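Intimin (Escherichia coli, PDB 6TPL) mediates cell adhesion through an extracellular passenger containing Ig-like domains, whose juncture domains D0 and D1 probably hold the passenger extended and restrict its sphere of action. Local coordinates at residues Thr14-Lys17 against Thr21-Ile24; Ala95-Asp100 against Ala104-Ile109; Val128-Met131 against Pro136-Asn139; Glu156-Asp159 against Tyr163-Val166; Ile124-Lys129 against Ser176-Arg181. One frame throughout, in Å; residues are numbered along the deposited sequence.

Contact 1. Residues Thr14-Lys17 against Thr21-Ile24; sequences TSAK and TEAI. With MG (magnesium ion), chain E.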
loop_
_atom_site.group_PDB
_atom_site.type_symbol
_atom_site.label_atom_id
_atom_site.label_comp_id
_atom_site.label_asym_id
_atom_site.label_seq_id
_atom_site.Cartn_x
_atom_site.Cartn_y
_atom_site.Cartn_z
ATOM N N THR A 14 -3.351 -1.356 7.635
ATOM C CA THR A 14 -2.185 -1.021 6.828
ATOM C C THR A 14 -0.922 -1.736 7.294
ATOM O O THR A 14 0.042 -1.826 6.527
ATOM C CB THR A 14 -1.927 0.488 6.836
ATOM O OG1 THR A 14 -1.811 0.958 8.184
ATOM C CG2 THR A 14 -3.061 1.219 6.139
ATOM N N SER A 15 -0.904 -2.256 8.519
ATOM C CA SER A 15 0.291 -2.904 9.040
ATOM C C SER A 15 -0.084 -3.908 10.121
ATOM O O SER A 15 -1.193 -3.894 10.658
ATOM C CB SER A 15 1.280 -1.876 9.603
ATOM O OG SER A 15 0.819 -1.356 10.839
ATOM N N ALA A 16 0.870 -4.779 10.430
ATOM C CA ALA A 16 0.691 -5.788 11.463
ATOM C C ALA A 16 2.055 -6.159 12.025
ATOM O O ALA A 16 3.096 -5.822 11.457
ATOM C CB ALA A 16 -0.012 -7.039 10.928
ATOM N N LYS A 17 2.034 -6.866 13.152
ATOM C CA LYS A 17 3.269 -7.336 13.762
ATOM C C LYS A 17 3.888 -8.436 12.912
ATOM O O LYS A 17 3.184 -9.278 12.345
ATOM C CB LYS A 17 3.005 -7.854 15.175
ATOM C CG LYS A 17 2.717 -6.769 16.201
ATOM C CD LYS A 17 2.433 -7.365 17.574
ATOM C CE LYS A 17 0.948 -7.644 17.767
ATOM N NZ LYS A 17 0.146 -6.386 17.821
ATOM N N THR A 21 1.717 -14.149 13.444
ATOM C CA THR A 21 0.443 -14.436 14.088
ATOM C C THR A 21 -0.631 -13.418 13.740
ATOM O O THR A 21 -1.733 -13.804 13.335
ATOM C CB THR A 21 0.628 -14.500 15.614
ATOM O OG1 THR A 21 1.544 -15.551 15.947
ATOM C CG2 THR A 21 -0.707 -14.752 16.300
ATOM N N GLU A 22 -0.352 -12.126 13.888
ATOM C CA GLU A 22 -1.345 -11.117 13.541
ATOM C C GLU A 22 -1.656 -11.191 12.054
ATOM O O GLU A 22 -0.749 -11.308 11.224
ATOM C CB GLU A 22 -0.854 -9.715 13.903
ATOM C CG GLU A 22 -1.897 -8.642 13.627
ATOM C CD GLU A 22 -1.487 -7.269 14.119
ATOM O OE1 GLU A 22 -2.337 -6.354 14.104
ATOM O OE2 GLU A 22 -0.318 -7.105 14.523
ATOM N N ALA A 23 -2.940 -11.122 11.716
ATOM C CA ALA A 23 -3.393 -11.280 10.343
ATOM C C ALA A 23 -3.864 -9.948 9.779
ATOM O O ALA A 23 -4.506 -9.155 10.476
ATOM C CB ALA A 23 -4.524 -12.305 10.254
ATOM N N ILE A 24 -3.520 -9.701 8.517
ATOM C CA ILE A 24 -4.137 -8.655 7.709
ATOM C C ILE A 24 -5.146 -9.328 6.786
ATOM O O ILE A 24 -4.792 -10.244 6.034
ATOM C CB ILE A 24 -3.090 -7.873 6.902
ATOM C CG1 ILE A 24 -2.084 -7.200 7.846
ATOM C CG2 ILE A 24 -3.764 -6.824 6.038
ATOM C CD1 ILE A 24 -1.020 -6.390 7.132
HETATM MG MG MG E . -3.044 -4.556 14.501
HETATM O O HOH W 1 2.005 -11.637 10.913
HETATM O O HOH W 2 -0.596 -4.604 15.805
HETATM O O HOH W 3 -2.958 -2.634 15.939
HETATM O O HOH W 4 -2.338 -3.266 12.596
HETATM O O HOH W 5 -5.376 -3.489 14.342
#
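Glu22 reaches across to Ala16 and Lys17 with a fully stretched side chain, its CG anti to the backbone N (chi1 -177°). The chain starts beside the methyl of Ala16: Glu22 CB lies 4.1 Å from Ala16 CB, CG comes to 3.7 Å from the same methyl, and CD to 3.5 Å. The carboxylate then divides its work. Glu22 OE2 accepts the backbone N of Lys17 at 2.7 Å in a nearly straight bond (167°) that arrives from above the carboxylate plane. It also faces the ammonium of Lys17, whose chain bends at chi3 and chi4 and folds back to a salt bridge whose hydrogen bond is weak, Lys17 NZ to Glu22 OE2 3.4 Å. A water joins the same two atoms. Glu22 OE1 binds a magnesium ion at 2.0 Å, alongside three waters, and takes a further hydrogen bond from Lys13. An alanine in place of Lys17 would keep the backbone bond but would probably leave OE2 without its charged mate and the bridging water short of one anchor. On the apolar side of the contact, Ala16 CB packs on Ile24 CG1 at 3.7 Å. The contact spans the link between edge strand 15-17, which runs parallel to strand 91-99, and strand 24-32 of the other sheet of this Ig-like domain; Ala16 and Ile24 both pack on Phe98 of strand 91-99.

Contact 2. Residues Ala95-Asp100 against Ala104-Ile109; sequences AVIFVD and ASITEI
Ile97 sets CG1 anti to its carbonyl carbon (chi1 -66°) and continues outstretched at chi2, which drives CD1 against the backbone of Ile106 and Thr107. Ile97 CD1 stops 3.5 Å from Ile106 O and 3.7 Å from Thr107 C, while its other branch, CG2, approaches the same Ile106 O. Val99 likewise holds CG1 anti to its carbonyl carbon, which turns that methyl to the facing strand: it lies 3.8 Å from Ser105 CB, and also nears Ile106 O and Thr107 CG2. Strands 96-99 and 105-109 run nearly antiparallel, 165° between directions and 6.5 Å between axes, yet no direct hydrogen bond joins them. They are not sheet neighbours: one is the last strand of the first bacterial Ig-like domain, the other the first of the second, and the short connection between them turns the chain at the domain juncture. Water bridges the two ends instead. One water accepts from Asp100 N at 3.0 Å and donates to Ser105 OG at 2.6 Å, Ser105 OG being bonded also to Lys103 O. At the far end a second water donates to Ala95 O at 2.8 Å and weakly to Ile109 O. Glu108 turns its carboxylate to Thr14 OG1, a polar tie between the two domains.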
loop_
_atom_site.group_PDB
_atom_site.type_symbol
_atom_site.label_atom_id
_atom_site.label_comp_id
_atom_site.label_asym_id
_atom_site.label_seq_id
_atom_site.Cartn_x
_atom_site.Cartn_y
_atom_site.Cartn_z
ATOM N N ALA A 95 0.399 -1.620 -0.844
ATOM C CA ALA A 95 1.329 -2.353 0.004
ATOM C C ALA A 95 0.903 -2.260 1.466
ATOM O O ALA A 95 0.288 -1.280 1.895
ATOM C CB ALA A 95 2.749 -1.814 -0.157
ATOM N N VAL A 96 1.217 -3.308 2.232
ATOM C CA VAL A 96 1.094 -3.289 3.684
ATOM C C VAL A 96 2.481 -3.552 4.258
ATOM O O VAL A 96 3.395 -3.974 3.552
ATOM C CB VAL A 96 0.075 -4.315 4.215
ATOM C CG1 VAL A 96 -1.294 -4.068 3.596
ATOM C CG2 VAL A 96 0.554 -5.740 3.959
ATOM N N ILE A 97 2.633 -3.304 5.555
ATOM C CA ILE A 97 3.923 -3.432 6.221
ATOM C C ILE A 97 3.768 -4.300 7.464
ATOM O O ILE A 97 2.813 -4.142 8.231
ATOM C CB ILE A 97 4.504 -2.060 6.619
ATOM C CG1 ILE A 97 4.846 -1.232 5.380
ATOM C CG2 ILE A 97 5.731 -2.243 7.499
ATOM C CD1 ILE A 97 5.184 0.213 5.689
ATOM N N PHE A 98 4.729 -5.196 7.674
ATOM C CA PHE A 98 4.883 -5.930 8.923
ATOM C C PHE A 98 6.071 -5.352 9.677
ATOM O O PHE A 98 7.136 -5.129 9.093
ATOM C CB PHE A 98 5.071 -7.419 8.653
ATOM C CG PHE A 98 3.861 -8.064 8.052
ATOM C CD1 PHE A 98 2.881 -8.608 8.863
ATOM C CD2 PHE A 98 3.694 -8.111 6.681
ATOM C CE1 PHE A 98 1.760 -9.201 8.319
ATOM C CE2 PHE A 98 2.577 -8.705 6.129
ATOM C CZ PHE A 98 1.609 -9.248 6.949
ATOM N N VAL A 99 5.878 -5.076 10.959
ATOM C CA VAL A 99 6.856 -4.322 11.727
ATOM C C VAL A 99 7.318 -5.142 12.921
ATOM O O VAL A 99 6.607 -6.022 13.420
ATOM C CB VAL A 99 6.295 -2.965 12.209
ATOM C CG1 VAL A 99 6.026 -2.038 11.038
ATOM C CG2 VAL A 99 5.030 -3.187 13.041
ATOM N N ASP A 100 8.534 -4.840 13.368
ATOM C CA ASP A 100 9.014 -5.222 14.690
ATOM C C ASP A 100 8.417 -4.244 15.695
ATOM O O ASP A 100 8.779 -3.063 15.709
ATOM C CB ASP A 100 10.539 -5.201 14.731
ATOM C CG ASP A 100 11.095 -5.608 16.085
ATOM O OD1 ASP A 100 10.362 -5.514 17.092
ATOM O OD2 ASP A 100 12.269 -6.017 16.145
ATOM N N ALA A 104 10.780 1.700 16.504
ATOM C CA ALA A 104 10.123 2.767 15.755
ATOM C C ALA A 104 10.221 2.478 14.261
ATOM O O ALA A 104 11.309 2.539 13.680
ATOM C CB ALA A 104 10.738 4.131 16.090
ATOM N N SER A 105 9.091 2.146 13.632
ATOM C CA SER A 105 9.070 1.721 12.240
ATOM C C SER A 105 7.962 2.445 11.489
ATOM O O SER A 105 6.904 2.742 12.047
ATOM C CB SER A 105 8.843 0.198 12.112
ATOM O OG SER A 105 9.640 -0.538 13.022
ATOM N N ILE A 106 8.209 2.711 10.207
ATOM C CA ILE A 106 7.141 3.178 9.334
ATOM C C ILE A 106 6.079 2.091 9.225
ATOM O O ILE A 106 6.384 0.927 8.941
ATOM C CB ILE A 106 7.682 3.542 7.947
ATOM C CG1 ILE A 106 8.607 4.749 8.034
ATOM C CG2 ILE A 106 6.528 3.843 7.007
ATOM C CD1 ILE A 106 9.365 5.050 6.755
ATOM N N THR A 107 4.823 2.467 9.455
ATOM C CA THR A 107 3.707 1.539 9.331
ATOM C C THR A 107 2.834 1.812 8.119
ATOM O O THR A 107 2.081 0.922 7.711
ATOM C CB THR A 107 2.827 1.577 10.590
ATOM O OG1 THR A 107 2.342 2.907 10.797
ATOM C CG2 THR A 107 3.617 1.112 11.804
ATOM N N GLU A 108 2.917 3.003 7.534
ATOM C CA GLU A 108 2.141 3.285 6.339
ATOM C C GLU A 108 2.750 4.451 5.574
ATOM O O GLU A 108 3.474 5.283 6.128
ATOM C CB GLU A 108 0.678 3.577 6.690
ATOM C CG GLU A 108 0.470 4.473 7.914
ATOM C CD GLU A 108 -0.993 4.859 8.113
ATOM O OE1 GLU A 108 -1.358 5.987 7.727
ATOM O OE2 GLU A 108 -1.755 4.020 8.626
ATOM N N ILE A 109 2.439 4.486 4.281
ATOM C CA ILE A 109 2.821 5.566 3.382
ATOM C C ILE A 109 1.672 5.693 2.387
ATOM O O ILE A 109 1.287 4.710 1.744
ATOM C CB ILE A 109 4.176 5.290 2.702
ATOM C CG1 ILE A 109 4.521 6.431 1.755
ATOM C CG2 ILE A 109 4.141 3.967 1.982
ATOM C CD1 ILE A 109 5.988 6.523 1.415
HETATM O O HOH W 6 1.191 1.307 1.140
HETATM O O HOH W 7 10.121 -2.814 11.759
#

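Contact 3. Residues Val128-Met131 against Pro136-Asn139; sequences VKVM and PVSN
Pro136 and Val137 close on Val130, and these three residues bury the most surface here. Val137 N donates to Val130 O at 2.9 Å (158° at the hydrogen), approaching from above the carbonyl plane. The same oxygen also receives a CA-H...O contact from Pro136 CA at 3.4 Å. The side chains of the two valines meet at one corner, Val130 CG1 lying 4.0 Å from Val137 CB. Val137 holds CG1 anti to its backbone N (chi1 -179°), which directs CG2 at the main chain of Met131, 3.6 Å from Met131 C. This is the end of a tight antiparallel hairpin between strands 124-132 and 135-136 in the second Ig-like domain. Met131 and Pro136 form its non-hydrogen-bonded pair, with CA atoms 4.2 Å apart, a site where proline's missing N-H costs no cross-strand bond. Their side chains diverge from one another, but Met131 bends at chi3 (73°) and brings its CE methyl back to 3.9 Å from Pro136 N and 4.3 Å from Pro136 CD. Val130 turns inward to Val142 and Thr158, whereas Met131 touches Thr107 of the adjacent strand. The outgoing chain is fixed next at Val137 O, which accepts the hydroxyl of Thr158.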
loop_
_atom_site.group_PDB
_atom_site.type_symbol
_atom_site.label_atom_id
_atom_site.label_comp_id
_atom_site.label_asym_id
_atom_site.label_seq_id
_atom_site.Cartn_x
_atom_site.Cartn_y
_atom_site.Cartn_z
ATOM N N VAL A 128 3.493 9.644 5.855
ATOM C CA VAL A 128 4.049 8.453 6.484
ATOM C C VAL A 128 3.687 8.485 7.961
ATOM O O VAL A 128 3.612 9.555 8.575
ATOM C CB VAL A 128 5.578 8.382 6.299
ATOM C CG1 VAL A 128 6.181 7.406 7.287
ATOM C CG2 VAL A 128 5.917 8.002 4.870
ATOM N N LYS A 129 3.455 7.304 8.528
ATOM C CA LYS A 129 3.230 7.153 9.957
ATOM C C LYS A 129 4.304 6.244 10.537
ATOM O O LYS A 129 4.698 5.255 9.910
ATOM C CB LYS A 129 1.844 6.578 10.253
ATOM C CG LYS A 129 1.380 6.811 11.682
ATOM C CD LYS A 129 0.047 6.136 11.944
ATOM C CE LYS A 129 -0.531 6.536 13.292
ATOM N NZ LYS A 129 -1.871 5.916 13.508
ATOM N N VAL A 130 4.775 6.588 11.731
ATOM C CA VAL A 130 5.786 5.817 12.445
ATOM C C VAL A 130 5.198 5.393 13.781
ATOM O O VAL A 130 4.617 6.217 14.495
ATOM C CB VAL A 130 7.072 6.634 12.657
ATOM C CG1 VAL A 130 8.085 5.812 13.426
ATOM C CG2 VAL A 130 7.635 7.085 11.326
ATOM N N MET A 131 5.376 4.121 14.133
ATOM C CA MET A 131 4.825 3.599 15.373
ATOM C C MET A 131 5.827 2.679 16.059
ATOM O O MET A 131 6.746 2.138 15.440
ATOM C CB MET A 131 3.510 2.846 15.125
ATOM C CG MET A 131 2.523 3.613 14.269
ATOM S SD MET A 131 0.904 2.810 14.174
ATOM C CE MET A 131 0.244 3.135 15.806
ATOM N N PRO A 136 1.857 5.796 18.116
ATOM C CA PRO A 136 2.620 6.687 17.235
ATOM C C PRO A 136 3.869 7.226 17.920
ATOM O O PRO A 136 3.908 7.424 19.137
ATOM C CB PRO A 136 1.628 7.813 16.916
ATOM C CG PRO A 136 0.705 7.851 18.115
ATOM C CD PRO A 136 0.603 6.414 18.596
ATOM N N VAL A 137 4.906 7.459 17.120
ATOM C CA VAL A 137 6.182 7.974 17.606
ATOM C C VAL A 137 6.341 9.401 17.105
ATOM O O VAL A 137 6.278 9.653 15.895
ATOM C CB VAL A 137 7.360 7.104 17.142
ATOM C CG1 VAL A 137 8.665 7.670 17.685
ATOM C CG2 VAL A 137 7.175 5.657 17.573
ATOM N N SER A 138 6.566 10.330 18.026
ATOM C CA SER A 138 6.812 11.715 17.666
ATOM C C SER A 138 8.306 11.977 17.513
ATOM O O SER A 138 9.149 11.281 18.081
ATOM C CB SER A 138 6.226 12.654 18.723
ATOM O OG SER A 138 6.848 12.458 19.977
ATOM N N ASN A 139 8.622 13.003 16.721
ATOM C CA ASN A 139 9.981 13.528 16.591
ATOM C C ASN A 139 10.957 12.503 16.016
ATOM O O ASN A 139 12.166 12.573 16.260
ATOM C CB ASN A 139 10.494 14.062 17.932
ATOM C CG ASN A 139 9.834 15.370 18.322
ATOM O OD1 ASN A 139 10.028 16.395 17.666
ATOM N ND2 ASN A 139 9.059 15.346 19.397
#

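Contact 4. Residues Glu156-Asp159 against Tyr163-Val166; sequences EKTD and YAKV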
loop_
_atom_site.group_PDB
_atom_site.type_symbol
_atom_site.label_atom_id
_atom_site.label_comp_id
_atom_site.label_asym_id
_atom_site.label_seq_id
_atom_site.Cartn_x
_atom_site.Cartn_y
_atom_site.Cartn_z
ATOM N N GLU A 156 11.596 14.985 7.427
ATOM C CA GLU A 156 10.547 15.595 8.233
ATOM C C GLU A 156 10.440 14.783 9.517
ATOM O O GLU A 156 10.531 13.551 9.485
ATOM C CB GLU A 156 9.202 15.613 7.496
ATOM C CG GLU A 156 9.120 16.627 6.360
ATOM C CD GLU A 156 9.042 18.056 6.856
ATOM O OE1 GLU A 156 9.390 18.979 6.088
ATOM O OE2 GLU A 156 8.630 18.264 8.018
ATOM N N LYS A 157 10.282 15.469 10.645
ATOM C CA LYS A 157 10.117 14.801 11.927
ATOM C C LYS A 157 8.635 14.561 12.184
ATOM O O LYS A 157 7.807 15.444 11.946
ATOM C CB LYS A 157 10.727 15.636 13.053
ATOM C CG LYS A 157 12.246 15.754 12.999
ATOM C CD LYS A 157 12.784 16.646 14.116
ATOM C CE LYS A 157 14.303 16.760 14.042
ATOM N NZ LYS A 157 14.867 17.639 15.104
ATOM N N THR A 158 8.302 13.361 12.657
ATOM C CA THR A 158 6.905 13.025 12.902
ATOM C C THR A 158 6.309 13.929 13.981
ATOM O O THR A 158 6.998 14.380 14.903
ATOM C CB THR A 158 6.768 11.556 13.321
ATOM O OG1 THR A 158 7.604 11.288 14.461
ATOM C CG2 THR A 158 7.183 10.629 12.189
ATOM N N ASP A 159 5.007 14.197 13.854
ATOM C CA ASP A 159 4.281 14.995 14.830
ATOM C C ASP A 159 3.762 14.086 15.944
ATOM O O ASP A 159 4.065 12.892 15.997
ATOM C CB ASP A 159 3.154 15.785 14.157
ATOM C CG ASP A 159 2.088 14.894 13.535
ATOM O OD1 ASP A 159 1.341 15.388 12.662
ATOM O OD2 ASP A 159 1.970 13.716 13.925
ATOM N N TYR A 163 2.862 11.259 12.363
ATOM C CA TYR A 163 2.814 11.525 10.934
ATOM C C TYR A 163 3.901 12.498 10.499
ATOM O O TYR A 163 4.188 13.481 11.188
ATOM C CB TYR A 163 1.455 12.098 10.528
ATOM C CG TYR A 163 0.306 11.140 10.689
ATOM C CD1 TYR A 163 -0.627 11.314 11.698
ATOM C CD2 TYR A 163 0.152 10.067 9.831
ATOM C CE1 TYR A 163 -1.685 10.443 11.848
ATOM C CE2 TYR A 163 -0.896 9.187 9.972
ATOM C CZ TYR A 163 -1.815 9.378 10.982
ATOM O OH TYR A 163 -2.864 8.506 11.125
ATOM N N ALA A 164 4.484 12.212 9.334
ATOM C CA ALA A 164 5.381 13.108 8.621
ATOM C C ALA A 164 4.865 13.213 7.196
ATOM O O ALA A 164 4.449 12.207 6.613
ATOM C CB ALA A 164 6.822 12.595 8.625
ATOM N N LYS A 165 4.874 14.418 6.634
ATOM C CA LYS A 165 4.380 14.603 5.279
ATOM C C LYS A 165 5.328 15.469 4.466
ATOM O O LYS A 165 5.990 16.368 4.990
ATOM C CB LYS A 165 2.973 15.231 5.259
ATOM C CG LYS A 165 2.881 16.666 5.773
ATOM C CD LYS A 165 1.475 17.216 5.547
ATOM C CE LYS A 165 1.374 18.695 5.866
ATOM N NZ LYS A 165 0.015 19.229 5.563
ATOM N N VAL A 166 5.373 15.180 3.166
ATOM C CA VAL A 166 6.070 15.997 2.182
ATOM C C VAL A 166 5.186 16.069 0.948
ATOM O O VAL A 166 4.288 15.245 0.754
ATOM C CB VAL A 166 7.459 15.435 1.807
ATOM C CG1 VAL A 166 8.383 15.447 3.013
ATOM C CG2 VAL A 166 7.333 14.031 1.208
HETATM O O HOH W 8 5.558 16.679 8.282
HETATM O O HOH W 9 5.352 15.984 11.058
HETATM O O HOH W 10 2.624 15.575 9.938
#
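Asp159 and Tyr163 grip each other with two hydrogen bonds. Asp159 N donates to Tyr163 O at 2.9 Å, and in return Tyr163 N donates to Asp159 OD2 at 3.0 Å, a nearly straight bond (164°) that meets the carboxylate from above its plane. With CG set between the backbone N and the carbonyl carbon (chi1 63°), Asp159 folds its carboxylate back over the turn, where OD2 also takes the N-H of Asn161 as in an Asx turn. Tyr163 O is heavily used: besides Asp159 N it receives a CA-H...O contact from Thr158 CA at 3.2 Å and two waters, one weakly held, that link it to Lys157 O and Asp159 OD1. Inward from this polar end, Ala164 CB sits 4.1 Å from Thr158 CG2 and 4.0 Å from Glu156 CB. Glu156 then bends at chi2 (-72°), laying its CG on Val166 CG1 at 3.6 Å and close to Lys165 O, while its OE1 is bonded to Asn153. The turn carries the chain from strand 155-157, paired with 141-146, to strand 163-169 in the other sheet of the sandwich. Two backbone N-H groups converging on one carboxylate oxygen would probably favour the ionised form of Asp159; the turn end is held by polar bonds, and the strand side by apolar contact of Glu156, Thr158, Ala164 and Val166.

Contact 5. Residues Ile124-Lys129 against Ser176-Arg181; sequences ITYTVK and SLVSAR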
loop_
_atom_site.group_PDB
_atom_site.type_symbol
_atom_site.label_atom_id
_atom_site.label_comp_id
_atom_site.label_asym_id
_atom_site.label_seq_id
_atom_site.Cartn_x
_atom_site.Cartn_y
_atom_site.Cartn_z
ATOM N N ILE A 124 1.571 16.390 -5.211
ATOM C CA ILE A 124 1.086 15.154 -4.608
ATOM C C ILE A 124 1.634 15.071 -3.193
ATOM O O ILE A 124 2.837 15.253 -2.973
ATOM C CB ILE A 124 1.496 13.928 -5.440
ATOM C CG1 ILE A 124 0.708 13.919 -6.757
ATOM C CG2 ILE A 124 1.234 12.654 -4.652
ATOM C CD1 ILE A 124 1.177 12.910 -7.763
ATOM N N THR A 125 0.756 14.809 -2.233
ATOM C CA THR A 125 1.117 14.812 -0.825
ATOM C C THR A 125 1.290 13.375 -0.344
ATOM O O THR A 125 0.412 12.531 -0.558
ATOM C CB THR A 125 0.057 15.528 0.017
ATOM O OG1 THR A 125 -0.134 16.859 -0.471
ATOM C CG2 THR A 125 0.493 15.580 1.482
ATOM N N TYR A 126 2.430 13.101 0.285
ATOM C CA TYR A 126 2.736 11.797 0.856
ATOM C C TYR A 126 2.741 11.917 2.370
ATOM O O TYR A 126 3.352 12.842 2.914
ATOM C CB TYR A 126 4.097 11.283 0.387
ATOM C CG TYR A 126 4.178 10.994 -1.086
ATOM C CD1 TYR A 126 4.395 12.013 -2.002
ATOM C CD2 TYR A 126 4.046 9.702 -1.560
ATOM C CE1 TYR A 126 4.471 11.756 -3.351
ATOM C CE2 TYR A 126 4.119 9.428 -2.906
ATOM C CZ TYR A 126 4.332 10.460 -3.801
ATOM O OH TYR A 126 4.408 10.203 -5.146
ATOM N N THR A 127 2.093 10.970 3.043
ATOM C CA THR A 127 1.991 10.970 4.496
ATOM C C THR A 127 2.461 9.620 5.018
ATOM O O THR A 127 1.903 8.579 4.655
ATOM C CB THR A 127 0.558 11.261 4.946
ATOM O OG1 THR A 127 0.132 12.530 4.419
ATOM C CG2 THR A 127 0.459 11.291 6.465
ATOM N N VAL A 128 3.493 9.644 5.855
ATOM C CA VAL A 128 4.049 8.453 6.484
ATOM C C VAL A 128 3.687 8.485 7.961
ATOM O O VAL A 128 3.612 9.555 8.575
ATOM C CB VAL A 128 5.578 8.382 6.299
ATOM C CG1 VAL A 128 6.181 7.406 7.287
ATOM C CG2 VAL A 128 5.917 8.002 4.870
ATOM N N LYS A 129 3.455 7.304 8.528
ATOM C CA LYS A 129 3.230 7.153 9.957
ATOM C C LYS A 129 4.304 6.244 10.537
ATOM O O LYS A 129 4.698 5.255 9.910
ATOM C CB LYS A 129 1.844 6.578 10.253
ATOM C CG LYS A 129 1.380 6.811 11.682
ATOM C CD LYS A 129 0.047 6.136 11.944
ATOM C CE LYS A 129 -0.531 6.536 13.292
ATOM N NZ LYS A 129 -1.871 5.916 13.508
ATOM N N SER A 176 6.691 8.470 -11.075
ATOM C CA SER A 176 7.556 8.803 -9.954
ATOM C C SER A 176 7.314 7.836 -8.806
ATOM O O SER A 176 6.166 7.544 -8.450
ATOM C CB SER A 176 7.341 10.246 -9.462
ATOM O OG SER A 176 8.174 10.525 -8.352
ATOM N N LEU A 177 8.408 7.347 -8.229
ATOM C CA LEU A 177 8.363 6.456 -7.076
ATOM C C LEU A 177 9.029 7.155 -5.900
ATOM O O LEU A 177 10.236 7.416 -5.931
ATOM C CB LEU A 177 9.048 5.126 -7.380
ATOM C CG LEU A 177 9.093 4.129 -6.217
ATOM C CD1 LEU A 177 7.696 3.884 -5.666
ATOM C CD2 LEU A 177 9.736 2.826 -6.668
ATOM N N VAL A 178 8.243 7.453 -4.875
ATOM C CA VAL A 178 8.753 8.016 -3.633
ATOM C C VAL A 178 9.032 6.878 -2.663
ATOM O O VAL A 178 8.254 5.926 -2.556
ATOM C CB VAL A 178 7.756 9.027 -3.038
ATOM C CG1 VAL A 178 8.114 9.341 -1.597
ATOM C CG2 VAL A 178 7.734 10.310 -3.861
ATOM N N SER A 179 10.159 6.962 -1.972
ATOM C CA SER A 179 10.543 6.004 -0.946
ATOM C C SER A 179 10.746 6.736 0.373
ATOM O O SER A 179 10.985 7.947 0.403
ATOM C CB SER A 179 11.829 5.251 -1.325
ATOM O OG SER A 179 11.628 4.448 -2.476
ATOM N N ALA A 180 10.645 5.988 1.471
ATOM C CA ALA A 180 10.803 6.551 2.802
ATOM C C ALA A 180 11.528 5.561 3.698
ATOM O O ALA A 180 11.490 4.347 3.470
ATOM C CB ALA A 180 9.449 6.916 3.423
ATOM N N ARG A 181 12.183 6.092 4.730
ATOM C CA ARG A 181 12.932 5.255 5.651
ATOM C C ARG A 181 13.094 5.979 6.976
ATOM O O ARG A 181 13.059 7.211 7.044
ATOM C CB ARG A 181 14.313 4.899 5.095
ATOM C CG ARG A 181 15.221 6.114 4.960
ATOM C CD ARG A 181 16.563 5.752 4.332
ATOM N NE ARG A 181 17.510 6.864 4.368
ATOM C CZ ARG A 181 17.753 7.676 3.341
ATOM N NH1 ARG A 181 17.115 7.499 2.193
ATOM N NH2 ARG A 181 18.631 8.665 3.462
HETATM O O HOH W 11 5.340 7.690 -5.728
#
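Tyr126 and Val178 make the tight half of this contact. Val178 CG2 stands over one face of the ring as a CH-pi contact, 3.8 Å from its centroid and 27° off the normal. It is shifted toward the phenol end, only 3.4 Å from Tyr126 CZ and 3.6 Å from Tyr126 OH, while Val178 CB reaches Tyr126 CE2 at 3.7 Å. Both torsions serve this: Val178 holds CG2 anti to its carbonyl carbon, and Tyr126 (chi1 -65°) extends its ring from one sheet toward the other to meet it. The looser half is Val128 against Ala180, a single methyl-to-methyl meeting, CG2 to CB, at 4.0 Å. Ile106 of the neighbouring strand packs against both residues. The hydrated part is a single water site at the hydroxyl of Tyr126, which donates to the water at 2.7 Å; that water donates in turn to Ser176 O at 2.8 Å and accepts from Val178 N at 3.0 Å. A phenylalanine in place of Tyr126 would keep the ring over Val178 but would probably leave this water without its hydroxyl donor and less firmly placed. Strands 124-132 and 174-181 belong to opposite sheets of the second Ig-like domain, and these side chains form part of the sandwich core; no direct hydrogen bond joins the segments. Cohesion therefore rests on apolar contact, with one three-bonded water satisfying the phenol and two backbone polar groups between the sheets.

In the fold
From the N terminus, contact 1 closes a short loop between strands 15-17 and 24-32 of the first Ig-like domain. Contact 2 follows in series and closes the interdomain connection; it is tied back to contact 1 because strands 15-17 and 91-99 are sheet neighbours. In the second domain, strand 124-132 pairs with strand 105-111 of contact 2. Contact 3 closes a hairpin, and contact 4 a turn between sheets; they touch each other. Contact 4 is nested inside the long span closed by contact 5, which joins the two sheets of the sandwich, while contact 3 starts from the same stretch as contact 5 and overlaps it at Val128 and Lys129. Contacts 1 and 3 do not touch.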